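Acyl-CoA dehydrogenase (Mycobacterium thermoresistibile, PDB 3NF4) probably catalyses the FAD-dependent alpha,beta-dehydrogenation of acyl-CoA thioesters and holds a bound flavin-adenine dinucleotide. Local coordinates at residues P199-E207 and P216-N224; K172-A180 and V189-D197. All coordinates share one frame; numbering follows the deposited sequence.

Contact 1 (P199-E207 and P216-N224); sequences PGLSFGKPE and PTTSAFYDN
Leu201 lays its CD1 methyl over one face of the Tyr222 ring, 4.1 Å from the ring centroid to CD1, a CH-pi contact between two side chains that lie alongside each other and point the same way. It belongs to the antiparallel pairing of edge strand 201-203 with strand 217-222 in the beta domain of the acyl-CoA dehydrogenase fold. The leucine reaches the ring because its CG stands opposite the backbone N (chi1 168°). Phe203 shares this face: its CE1 meets Ala220 CB at 3.9 Å. The reverse face carries Ser202 and Phe221, where Ser202 OG lies at the edge of the phenylalanine ring. These two residues form the hydrogen-bonded pair, Phe221 N to Ser202 O at 2.9 Å and Ser202 N to Phe221 O at 3.2 Å; Asp223 N continues the ladder to Gly200 O. Toward residue 204 the pairing becomes less regular. Ser219 O takes Gly204 N and Thr218 OG1 from opposite faces of its carbonyl plane, each at 3.3 Å from that oxygen. Past this point Pro206 CB rests on Pro216 CB, beside Thr217, whose side chain borders the bound FAD. Glu207 N bonds Thr217 O almost straight (164°), and a water joins Glu207 O to Thr217 N.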
ATOM      1  N   PRO A 199     -22.601  21.978 -40.568  1.00 86.72           N
ATOM      2  CA  PRO A 199     -22.512  23.443 -40.540  1.00 86.77           C
ATOM      3  C   PRO A 199     -22.834  24.012 -39.153  1.00 85.95           C
ATOM      4  O   PRO A 199     -23.800  23.584 -38.505  1.00 86.03           O
ATOM      5  CB  PRO A 199     -23.551  23.891 -41.587  1.00 89.15           C
ATOM      6  CG  PRO A 199     -24.003  22.592 -42.315  1.00 90.20           C
ATOM      7  CD  PRO A 199     -23.799  21.515 -41.296  1.00 88.39           C
ATOM      8  N   GLY A 200     -22.017  24.970 -38.718  1.00 84.62           N
ATOM      9  CA  GLY A 200     -22.104  25.529 -37.372  1.00 83.39           C
ATOM     10  C   GLY A 200     -21.216  24.839 -36.339  1.00 80.79           C
ATOM     11  O   GLY A 200     -21.178  25.268 -35.184  1.00 80.21           O
ATOM     12  N   LEU A 201     -20.516  23.781 -36.754  1.00 79.30           N
ATOM     13  CA  LEU A 201     -19.621  23.002 -35.877  1.00 77.46           C
ATOM     14  C   LEU A 201     -18.144  23.374 -36.050  1.00 75.98           C
ATOM     15  O   LEU A 201     -17.616  23.332 -37.153  1.00 76.30           O
ATOM     16  CB  LEU A 201     -19.799  21.484 -36.095  1.00 76.61           C
ATOM     17  CG  LEU A 201     -18.753  20.529 -35.469  1.00 75.35           C
ATOM     18  CD1 LEU A 201     -18.708  20.586 -33.901  1.00 71.26           C
ATOM     19  CD2 LEU A 201     -18.938  19.100 -35.964  1.00 73.56           C
ATOM     20  N   SER A 202     -17.489  23.708 -34.944  1.00 74.76           N
ATOM     21  CA  SER A 202     -16.081  24.120 -34.954  1.00 74.22           C
ATOM     22  C   SER A 202     -15.308  23.577 -33.725  1.00 72.31           C
ATOM     23  O   SER A 202     -15.906  23.306 -32.680  1.00 71.93           O
ATOM     24  CB  SER A 202     -15.988  25.654 -35.014  1.00 74.78           C
ATOM     25  OG  SER A 202     -16.605  26.235 -33.876  1.00 75.65           O
ATOM     26  N   PHE A 203     -13.988  23.435 -33.852  1.00 70.99           N
ATOM     27  CA  PHE A 203     -13.179  22.832 -32.791  1.00 69.54           C
ATOM     28  C   PHE A 203     -12.085  23.760 -32.288  1.00 69.11           C
ATOM     29  O   PHE A 203     -11.364  24.351 -33.086  1.00 69.66           O
ATOM     30  CB  PHE A 203     -12.556  21.513 -33.271  1.00 68.64           C
ATOM     31  CG  PHE A 203     -13.567  20.477 -33.672  1.00 68.51           C
ATOM     32  CD1 PHE A 203     -14.092  19.607 -32.742  1.00 67.60           C
ATOM     33  CD2 PHE A 203     -13.993  20.375 -34.992  1.00 70.50           C
ATOM     34  CE1 PHE A 203     -15.040  18.641 -33.114  1.00 69.88           C
ATOM     35  CE2 PHE A 203     -14.933  19.413 -35.379  1.00 70.82           C
ATOM     36  CZ  PHE A 203     -15.462  18.548 -34.443  1.00 69.13           C
ATOM     37  N   GLY A 204     -11.945  23.863 -30.964  1.00 68.29           N
ATOM     38  CA  GLY A 204     -10.882  24.672 -30.360  1.00 67.17           C
ATOM     39  C   GLY A 204      -9.488  24.072 -30.534  1.00 66.11           C
ATOM     40  O   GLY A 204      -9.325  23.014 -31.148  1.00 65.55           O
ATOM     41  N   LYS A 205      -8.478  24.733 -29.966  1.00 65.25           N
ATOM     42  CA  LYS A 205      -7.093  24.259 -30.097  1.00 64.15           C
ATOM     43  C   LYS A 205      -6.834  23.032 -29.179  1.00 62.49           C
ATOM     44  O   LYS A 205      -7.443  22.918 -28.094  1.00 61.85           O
ATOM     45  CB  LYS A 205      -6.086  25.408 -29.860  1.00 64.03           C
ATOM     46  CG  LYS A 205      -5.451  25.428 -28.490  1.00 65.33           C
ATOM     47  CD  LYS A 205      -4.779  26.729 -28.169  1.00 70.77           C
ATOM     48  CE  LYS A 205      -4.081  26.659 -26.785  1.00 74.94           C
ATOM     49  NZ  LYS A 205      -2.829  25.781 -26.724  1.00 75.35           N
ATOM     50  N   PRO A 206      -5.939  22.117 -29.615  1.00 61.02           N
ATOM     51  CA  PRO A 206      -5.570  20.946 -28.814  1.00 59.44           C
ATOM     52  C   PRO A 206      -5.066  21.302 -27.403  1.00 58.15           C
ATOM     53  O   PRO A 206      -4.213  22.180 -27.256  1.00 57.29           O
ATOM     54  CB  PRO A 206      -4.453  20.294 -29.644  1.00 58.69           C
ATOM     55  CG  PRO A 206      -4.728  20.727 -31.051  1.00 60.03           C
ATOM     56  CD  PRO A 206      -5.212  22.144 -30.905  1.00 61.38           C
ATOM     57  N   GLU A 207      -5.605  20.623 -26.389  1.00 57.23           N
ATOM     58  CA  GLU A 207      -5.082  20.703 -25.011  1.00 57.05           C
ATOM     59  C   GLU A 207      -3.596  20.373 -24.939  1.00 55.56           C
ATOM     60  O   GLU A 207      -3.130  19.439 -25.600  1.00 55.27           O
ATOM     61  CB  GLU A 207      -5.816  19.722 -24.081  1.00 56.70           C
ATOM     62  CG  GLU A 207      -7.309  19.986 -23.884  1.00 61.14           C
ATOM     63  CD  GLU A 207      -7.617  21.305 -23.171  1.00 63.62           C
ATOM     64  OE1 GLU A 207      -6.883  21.690 -22.230  1.00 62.86           O
ATOM     65  OE2 GLU A 207      -8.614  21.950 -23.563  1.00 68.32           O
ATOM     66  N   PRO A 216      -4.901  14.309 -31.081  1.00 52.01           N
ATOM     67  CA  PRO A 216      -5.284  15.485 -30.288  1.00 51.31           C
ATOM     68  C   PRO A 216      -6.581  15.299 -29.476  1.00 51.06           C
ATOM     69  O   PRO A 216      -7.457  14.529 -29.860  1.00 51.02           O
ATOM     70  CB  PRO A 216      -5.462  16.581 -31.354  1.00 52.09           C
ATOM     71  CG  PRO A 216      -5.891  15.829 -32.609  1.00 52.94           C
ATOM     72  CD  PRO A 216      -5.428  14.376 -32.461  1.00 52.85           C
ATOM     73  N   THR A 217      -6.679  16.028 -28.368  1.00 50.88           N
ATOM     74  CA  THR A 217      -7.868  16.102 -27.536  1.00 51.89           C
ATOM     75  C   THR A 217      -8.383  17.558 -27.583  1.00 52.92           C
ATOM     76  O   THR A 217      -7.663  18.485 -27.215  1.00 52.18           O
ATOM     77  CB  THR A 217      -7.509  15.681 -26.060  1.00 51.18           C
ATOM     78  OG1 THR A 217      -6.934  14.358 -26.051  1.00 52.96           O
ATOM     79  CG2 THR A 217      -8.739  15.699 -25.154  1.00 50.63           C
ATOM     80  N   THR A 218      -9.616  17.774 -28.030  1.00 54.90           N
ATOM     81  CA  THR A 218     -10.109  19.164 -28.229  1.00 57.04           C
ATOM     82  C   THR A 218     -11.542  19.395 -27.734  1.00 58.71           C
ATOM     83  O   THR A 218     -12.307  18.439 -27.546  1.00 58.65           O
ATOM     84  CB  THR A 218     -10.061  19.628 -29.741  1.00 58.47           C
ATOM     85  OG1 THR A 218     -11.202  19.113 -30.457  1.00 59.89           O
ATOM     86  CG2 THR A 218      -8.739  19.216 -30.464  1.00 57.45           C
ATOM     87  N   SER A 219     -11.907  20.667 -27.562  1.00 60.34           N
ATOM     88  CA  SER A 219     -13.301  21.040 -27.317  1.00 63.04           C
ATOM     89  C   SER A 219     -14.106  21.248 -28.616  1.00 64.90           C
ATOM     90  O   SER A 219     -13.526  21.301 -29.714  1.00 65.57           O
ATOM     91  CB  SER A 219     -13.369  22.272 -26.406  1.00 63.64           C
ATOM     92  OG  SER A 219     -13.018  23.447 -27.111  1.00 65.65           O
ATOM     93  N   ALA A 220     -15.436  21.334 -28.501  1.00 66.50           N
ATOM     94  CA  ALA A 220     -16.306  21.626 -29.661  1.00 68.47           C
ATOM     95  C   ALA A 220     -17.362  22.698 -29.395  1.00 70.16           C
ATOM     96  O   ALA A 220     -17.841  22.862 -28.271  1.00 70.03           O
ATOM     97  CB  ALA A 220     -16.976  20.341 -30.218  1.00 68.71           C
ATOM     98  N   PHE A 221     -17.745  23.406 -30.453  1.00 72.18           N
ATOM     99  CA  PHE A 221     -18.751  24.451 -30.335  1.00 74.41           C
ATOM    100  C   PHE A 221     -19.841  24.353 -31.399  1.00 75.93           C
ATOM    101  O   PHE A 221     -19.554  24.353 -32.594  1.00 75.79           O
ATOM    102  CB  PHE A 221     -18.080  25.825 -30.350  1.00 74.72           C
ATOM    103  CG  PHE A 221     -19.042  26.973 -30.178  1.00 78.86           C
ATOM    104  CD1 PHE A 221     -19.783  27.115 -28.989  1.00 81.10           C
ATOM    105  CD2 PHE A 221     -19.201  27.919 -31.195  1.00 80.78           C
ATOM    106  CE1 PHE A 221     -20.676  28.175 -28.825  1.00 84.33           C
ATOM    107  CE2 PHE A 221     -20.088  28.979 -31.048  1.00 84.11           C
ATOM    108  CZ  PHE A 221     -20.830  29.115 -29.861  1.00 85.05           C
ATOM    109  N   TYR A 222     -21.091  24.266 -30.946  1.00 77.66           N
ATOM    110  CA  TYR A 222     -22.257  24.235 -31.838  1.00 79.95           C
ATOM    111  C   TYR A 222     -22.974  25.603 -31.904  1.00 82.52           C
ATOM    112  O   TYR A 222     -23.520  26.085 -30.910  1.00 83.00           O
ATOM    113  CB  TYR A 222     -23.235  23.117 -31.428  1.00 79.83           C
ATOM    114  CG  TYR A 222     -22.729  21.696 -31.649  1.00 77.28           C
ATOM    115  CD1 TYR A 222     -23.039  20.999 -32.824  1.00 76.13           C
ATOM    116  CD2 TYR A 222     -21.953  21.037 -30.668  1.00 74.21           C
ATOM    117  CE1 TYR A 222     -22.588  19.686 -33.034  1.00 74.20           C
ATOM    118  CE2 TYR A 222     -21.498  19.722 -30.857  1.00 71.46           C
ATOM    119  CZ  TYR A 222     -21.818  19.058 -32.043  1.00 73.71           C
ATOM    120  OH  TYR A 222     -21.376  17.782 -32.247  1.00 70.94           O
ATOM    121  N   ASP A 223     -22.972  26.205 -33.097  1.00 84.72           N
ATOM    122  CA  ASP A 223     -23.487  27.559 -33.341  1.00 87.00           C
ATOM    123  C   ASP A 223     -24.647  27.488 -34.345  1.00 89.66           C
ATOM    124  O   ASP A 223     -24.421  27.496 -35.566  1.00 90.06           O
ATOM    125  CB  ASP A 223     -22.345  28.416 -33.917  1.00 86.68           C
ATOM    126  CG  ASP A 223     -22.631  29.931 -33.899  1.00 88.67           C
ATOM    127  OD1 ASP A 223     -23.748  30.372 -33.536  1.00 89.62           O
ATOM    128  OD2 ASP A 223     -21.694  30.687 -34.244  1.00 88.15           O
ATOM    129  N   ASN A 224     -25.879  27.416 -33.831  1.00 91.41           N
ATOM    130  CA  ASN A 224     -27.073  27.190 -34.659  1.00 93.84           C
ATOM    131  C   ASN A 224     -26.888  26.049 -35.652  1.00 93.39           C
ATOM    132  O   ASN A 224     -27.093  26.212 -36.856  1.00 94.76           O
ATOM    133  CB  ASN A 224     -27.500  28.474 -35.390  1.00 95.94           C
ATOM    134  CG  ASN A 224     -28.408  29.357 -34.548  1.00 98.33           C
ATOM    135  OD1 ASN A 224     -29.266  28.863 -33.807  1.00 99.95           O
ATOM    136  ND2 ASN A 224     -28.232  30.675 -34.667  1.00 99.59           N
TER
HETATM  137  O   HOH W   1      -4.172  17.523 -27.311  1.00 24.64           O

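Contact 2 (K172-A180 and V189-D197)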
ATOM      1  N   LYS A 172     -10.498  15.740 -36.228  1.00 66.86           N
ATOM      2  CA  LYS A 172      -9.864  14.859 -37.214  1.00 67.59           C
ATOM      3  C   LYS A 172     -10.681  13.607 -37.540  1.00 68.36           C
ATOM      4  O   LYS A 172     -10.242  12.778 -38.341  1.00 68.72           O
ATOM      5  CB  LYS A 172      -8.464  14.421 -36.748  1.00 66.63           C
ATOM      6  CG  LYS A 172      -7.435  15.529 -36.548  1.00 68.31           C
ATOM      7  CD  LYS A 172      -6.711  15.915 -37.842  1.00 73.01           C
ATOM      8  CE  LYS A 172      -5.682  17.010 -37.556  1.00 75.82           C
ATOM      9  NZ  LYS A 172      -4.850  17.374 -38.742  1.00 78.41           N
ATOM     10  N   ALA A 173     -11.839  13.442 -36.899  1.00 68.84           N
ATOM     11  CA  ALA A 173     -12.674  12.251 -37.101  1.00 69.24           C
ATOM     12  C   ALA A 173     -13.632  12.493 -38.244  1.00 70.98           C
ATOM     13  O   ALA A 173     -13.907  13.647 -38.588  1.00 71.53           O
ATOM     14  CB  ALA A 173     -13.448  11.890 -35.839  1.00 68.56           C
ATOM     15  N   ASP A 174     -14.150  11.411 -38.812  1.00 71.55           N
ATOM     16  CA  ASP A 174     -15.077  11.499 -39.930  1.00 73.78           C
ATOM     17  C   ASP A 174     -16.522  11.626 -39.470  1.00 73.92           C
ATOM     18  O   ASP A 174     -17.359  12.139 -40.213  1.00 75.48           O
ATOM     19  CB  ASP A 174     -14.913  10.302 -40.881  1.00 74.89           C
ATOM     20  CG  ASP A 174     -13.470  10.123 -41.361  1.00 76.51           C
ATOM     21  OD1 ASP A 174     -12.847  11.081 -41.855  1.00 79.82           O
ATOM     22  OD2 ASP A 174     -12.949   9.005 -41.248  1.00 81.22           O
ATOM     23  N   PHE A 175     -16.796  11.160 -38.250  1.00 72.61           N
ATOM     24  CA  PHE A 175     -18.120  11.216 -37.635  1.00 72.52           C
ATOM     25  C   PHE A 175     -18.012  11.303 -36.114  1.00 71.27           C
ATOM     26  O   PHE A 175     -17.010  10.874 -35.518  1.00 69.66           O
ATOM     27  CB  PHE A 175     -19.005  10.027 -38.065  1.00 73.98           C
ATOM     28  CG  PHE A 175     -18.474   8.663 -37.648  1.00 73.13           C
ATOM     29  CD1 PHE A 175     -18.906   8.065 -36.470  1.00 73.11           C
ATOM     30  CD2 PHE A 175     -17.560   7.972 -38.443  1.00 72.74           C
ATOM     31  CE1 PHE A 175     -18.427   6.804 -36.085  1.00 71.50           C
ATOM     32  CE2 PHE A 175     -17.072   6.711 -38.060  1.00 72.02           C
ATOM     33  CZ  PHE A 175     -17.515   6.127 -36.885  1.00 70.18           C
ATOM     34  N   TYR A 176     -19.057  11.860 -35.499  1.00 71.36           N
ATOM     35  CA  TYR A 176     -19.087  12.109 -34.071  1.00 70.13           C
ATOM     36  C   TYR A 176     -20.373  11.568 -33.461  1.00 70.99           C
ATOM     37  O   TYR A 176     -21.464  11.853 -33.952  1.00 72.75           O
ATOM     38  CB  TYR A 176     -18.959  13.618 -33.778  1.00 69.57           C
ATOM     39  CG  TYR A 176     -17.624  14.196 -34.188  1.00 68.88           C
ATOM     40  CD1 TYR A 176     -16.568  14.289 -33.280  1.00 66.79           C
ATOM     41  CD2 TYR A 176     -17.397  14.617 -35.500  1.00 69.44           C
ATOM     42  CE1 TYR A 176     -15.332  14.810 -33.669  1.00 65.62           C
ATOM     43  CE2 TYR A 176     -16.162  15.132 -35.903  1.00 68.60           C
ATOM     44  CZ  TYR A 176     -15.140  15.223 -34.989  1.00 67.07           C
ATOM     45  OH  TYR A 176     -13.930  15.732 -35.388  1.00 66.56           O
ATOM     46  N   THR A 177     -20.245  10.797 -32.388  1.00 69.64           N
ATOM     47  CA  THR A 177     -21.398  10.413 -31.604  1.00 70.27           C
ATOM     48  C   THR A 177     -21.613  11.454 -30.502  1.00 70.23           C
ATOM     49  O   THR A 177     -20.809  11.545 -29.573  1.00 69.63           O
ATOM     50  CB  THR A 177     -21.222   8.988 -31.041  1.00 69.68           C
ATOM     51  OG1 THR A 177     -21.264   8.050 -32.122  1.00 70.35           O
ATOM     52  CG2 THR A 177     -22.318   8.634 -30.075  1.00 70.61           C
ATOM     53  N   LEU A 178     -22.711  12.213 -30.609  1.00 71.11           N
ATOM     54  CA  LEU A 178     -23.041  13.338 -29.726  1.00 70.73           C
ATOM     55  C   LEU A 178     -24.164  13.051 -28.718  1.00 71.89           C
ATOM     56  O   LEU A 178     -25.120  12.333 -29.035  1.00 73.29           O
ATOM     57  CB  LEU A 178     -23.456  14.536 -30.589  1.00 71.68           C
ATOM     58  CG  LEU A 178     -23.935  15.843 -29.936  1.00 71.62           C
ATOM     59  CD1 LEU A 178     -22.827  16.528 -29.072  1.00 67.47           C
ATOM     60  CD2 LEU A 178     -24.510  16.799 -30.993  1.00 71.29           C
ATOM     61  N   PHE A 179     -24.067  13.642 -27.523  1.00 71.37           N
ATOM     62  CA  PHE A 179     -25.158  13.611 -26.537  1.00 72.56           C
ATOM     63  C   PHE A 179     -25.606  15.026 -26.169  1.00 74.13           C
ATOM     64  O   PHE A 179     -24.815  15.790 -25.631  1.00 73.19           O
ATOM     65  CB  PHE A 179     -24.749  12.821 -25.284  1.00 70.98           C
ATOM     66  CG  PHE A 179     -24.506  11.351 -25.548  1.00 70.26           C
ATOM     67  CD1 PHE A 179     -25.552  10.431 -25.460  1.00 71.70           C
ATOM     68  CD2 PHE A 179     -23.243  10.888 -25.905  1.00 66.41           C
ATOM     69  CE1 PHE A 179     -25.337   9.065 -25.721  1.00 69.95           C
ATOM     70  CE2 PHE A 179     -23.022   9.535 -26.161  1.00 66.62           C
ATOM     71  CZ  PHE A 179     -24.072   8.622 -26.069  1.00 66.96           C
ATOM     72  N   ALA A 180     -26.858  15.381 -26.482  1.00 76.89           N
ATOM     73  CA  ALA A 180     -27.384  16.734 -26.173  1.00 79.16           C
ATOM     74  C   ALA A 180     -28.768  16.747 -25.529  1.00 81.57           C
ATOM     75  O   ALA A 180     -29.513  15.771 -25.630  1.00 82.38           O
ATOM     76  CB  ALA A 180     -27.365  17.631 -27.404  1.00 80.00           C
ATOM     77  N   VAL A 189     -32.477  13.516 -22.376  1.00 83.72           N
ATOM     78  CA  VAL A 189     -31.238  13.437 -23.184  1.00 81.16           C
ATOM     79  C   VAL A 189     -31.384  12.542 -24.432  1.00 81.44           C
ATOM     80  O   VAL A 189     -32.033  11.501 -24.380  1.00 81.82           O
ATOM     81  CB  VAL A 189     -30.018  12.964 -22.307  1.00 78.88           C
ATOM     82  CG1 VAL A 189     -28.721  12.985 -23.090  1.00 76.58           C
ATOM     83  CG2 VAL A 189     -29.877  13.832 -21.054  1.00 78.10           C
ATOM     84  N   SER A 190     -30.771  12.949 -25.545  1.00 80.98           N
ATOM     85  CA  SER A 190     -30.827  12.186 -26.800  1.00 81.12           C
ATOM     86  C   SER A 190     -29.452  12.051 -27.451  1.00 79.39           C
ATOM     87  O   SER A 190     -28.566  12.875 -27.215  1.00 78.43           O
ATOM     88  CB  SER A 190     -31.811  12.835 -27.803  1.00 83.31           C
ATOM     89  OG  SER A 190     -33.166  12.748 -27.372  1.00 84.57           O
ATOM     90  N   CYS A 191     -29.314  11.020 -28.286  1.00 79.19           N
ATOM     91  CA  CYS A 191     -28.099  10.699 -29.031  1.00 78.02           C
ATOM     92  C   CYS A 191     -28.182  11.074 -30.539  1.00 78.97           C
ATOM     93  O   CYS A 191     -29.234  10.931 -31.156  1.00 81.03           O
ATOM     94  CB  CYS A 191     -27.814   9.208 -28.859  1.00 77.15           C
ATOM     95  SG  CYS A 191     -26.305   8.600 -29.634  1.00 76.74           S
ATOM     96  N   PHE A 192     -27.066  11.539 -31.114  1.00 77.78           N
ATOM     97  CA  PHE A 192     -26.996  12.010 -32.508  1.00 78.51           C
ATOM     98  C   PHE A 192     -25.747  11.551 -33.249  1.00 77.55           C
ATOM     99  O   PHE A 192     -24.646  11.601 -32.699  1.00 76.26           O
ATOM    100  CB  PHE A 192     -27.023  13.549 -32.565  1.00 78.74           C
ATOM    101  CG  PHE A 192     -28.332  14.145 -32.180  1.00 79.63           C
ATOM    102  CD1 PHE A 192     -29.337  14.308 -33.127  1.00 81.10           C
ATOM    103  CD2 PHE A 192     -28.571  14.530 -30.872  1.00 78.69           C
ATOM    104  CE1 PHE A 192     -30.565  14.841 -32.771  1.00 82.14           C
ATOM    105  CE2 PHE A 192     -29.789  15.067 -30.504  1.00 79.86           C
ATOM    106  CZ  PHE A 192     -30.792  15.225 -31.457  1.00 82.93           C
ATOM    107  N   LEU A 193     -25.909  11.134 -34.503  1.00 78.69           N
ATOM    108  CA  LEU A 193     -24.761  10.869 -35.373  1.00 78.16           C
ATOM    109  C   LEU A 193     -24.469  12.106 -36.227  1.00 78.88           C
ATOM    110  O   LEU A 193     -25.244  12.462 -37.129  1.00 80.97           O
ATOM    111  CB  LEU A 193     -24.953   9.597 -36.211  1.00 78.46           C
ATOM    112  CG  LEU A 193     -23.805   9.187 -37.148  1.00 78.62           C
ATOM    113  CD1 LEU A 193     -22.606   8.638 -36.389  1.00 78.39           C
ATOM    114  CD2 LEU A 193     -24.264   8.157 -38.179  1.00 80.96           C
ATOM    115  N   VAL A 194     -23.347  12.757 -35.922  1.00 77.72           N
ATOM    116  CA  VAL A 194     -22.968  14.060 -36.482  1.00 78.05           C
ATOM    117  C   VAL A 194     -21.822  13.880 -37.475  1.00 78.04           C
ATOM    118  O   VAL A 194     -20.769  13.378 -37.096  1.00 77.05           O
ATOM    119  CB  VAL A 194     -22.507  15.034 -35.359  1.00 76.86           C
ATOM    120  CG1 VAL A 194     -22.002  16.356 -35.934  1.00 76.59           C
ATOM    121  CG2 VAL A 194     -23.620  15.268 -34.345  1.00 77.06           C
ATOM    122  N   PRO A 195     -22.018  14.291 -38.745  1.00 79.48           N
ATOM    123  CA  PRO A 195     -20.944  14.181 -39.732  1.00 79.36           C
ATOM    124  C   PRO A 195     -19.893  15.278 -39.553  1.00 78.79           C
ATOM    125  O   PRO A 195     -20.181  16.321 -38.946  1.00 78.40           O
ATOM    126  CB  PRO A 195     -21.678  14.372 -41.061  1.00 81.19           C
ATOM    127  CG  PRO A 195     -22.815  15.287 -40.714  1.00 82.38           C
ATOM    128  CD  PRO A 195     -23.230  14.916 -39.310  1.00 81.40           C
ATOM    129  N   ALA A 196     -18.696  15.050 -40.094  1.00 78.68           N
ATOM    130  CA  ALA A 196     -17.572  15.984 -39.934  1.00 78.84           C
ATOM    131  C   ALA A 196     -17.760  17.327 -40.664  1.00 80.61           C
ATOM    132  O   ALA A 196     -17.052  18.292 -40.387  1.00 80.24           O
ATOM    133  CB  ALA A 196     -16.276  15.325 -40.378  1.00 77.67           C
ATOM    134  N   ASP A 197     -18.710  17.375 -41.592  1.00 83.03           N
ATOM    135  CA  ASP A 197     -18.941  18.556 -42.420  1.00 84.96           C
ATOM    136  C   ASP A 197     -20.167  19.351 -41.968  1.00 85.67           C
ATOM    137  O   ASP A 197     -20.627  20.255 -42.675  1.00 87.25           O
ATOM    138  CB  ASP A 197     -19.089  18.136 -43.883  1.00 86.77           C
ATOM    139  CG  ASP A 197     -19.931  16.874 -44.044  1.00 89.78           C
ATOM    140  OD1 ASP A 197     -19.559  15.820 -43.450  1.00 90.89           O
ATOM    141  OD2 ASP A 197     -20.958  16.936 -44.760  1.00 92.70           O
TER
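Phe175 and Leu193 meet obliquely on one face of a beta hairpin, strands 175-181 and 189-195, which forms the middle of a mixed four-stranded sheet in the beta domain of the acyl-CoA dehydrogenase fold. Phe175 CD1 touches Leu193 CD1 at 3.7 Å. Further along the same face, Cys191 stands between two neighbours of the facing strand: its SG lies 4.0 Å from Thr177 CG2 and 4.5 Å from the centroid of the Phe179 ring, an oblique sulfur-aromatic contact. With chi1 at -177° the sulfur swings to the far side from its own N and lands beside the carbonyl carbon, which brings it to these two neighbours. Thr177 turns its hydroxyl to the carbonyl of Ser104, while its CG2 methyl packs on the sulfur.

The other face carries, among others, Tyr176, Leu178, Phe192 and Val194. Leu178 and Val194 run slantwise past each other, with Leu178 CD2 on Val194 CG2 at 3.8 Å. The Tyr176 ring presents its edge to Val194 O, which lies in the ring plane, and to Ala196 CA; its hydroxyl, at the far end, bonds Gly171 N. Phe192 likewise has Leu178 O at its ring edge.

Three hydrogen-bonded pairs, Tyr176 with Val194, Leu178 with Phe192 and Ala180 with Ser190, hold these side chains in register. Beyond them, the bond from Ala196 N to Asp174 O is weak. Ala196 CB nevertheless tucks in against two successive carbonyl oxygens, 3.4 Å from Ala173 O and 3.4 Å from Asp174 O. Within the ladder, the straightest bond runs from Leu178 N to Phe192 O, 2.9 Å long with 177° at the hydrogen.

Contact 2 comes first along the chain and closes before contact 1 opens, strand 189-195 being followed directly by strand 201-203. Their centres lie about 12 Å apart, both within the middle domain. Contact 2 is central in the mixed sheet, whereas contact 1 joins edge strand 201-203 to its neighbour in the antiparallel sheet. The two sheets pack face to face here: Phe203 CZ approaches Tyr176 OH at 3.3 Å, Tyr222 OH lies 3.5 Å from Leu178 CD2, and Leu201 CD2 reaches Val194 CG1. Together they build part of the beta domain, with Thr217 of contact 1 at the FAD and the side chain of Phe179 in contact 2 about 7 Å from the FAD at the nearest atoms.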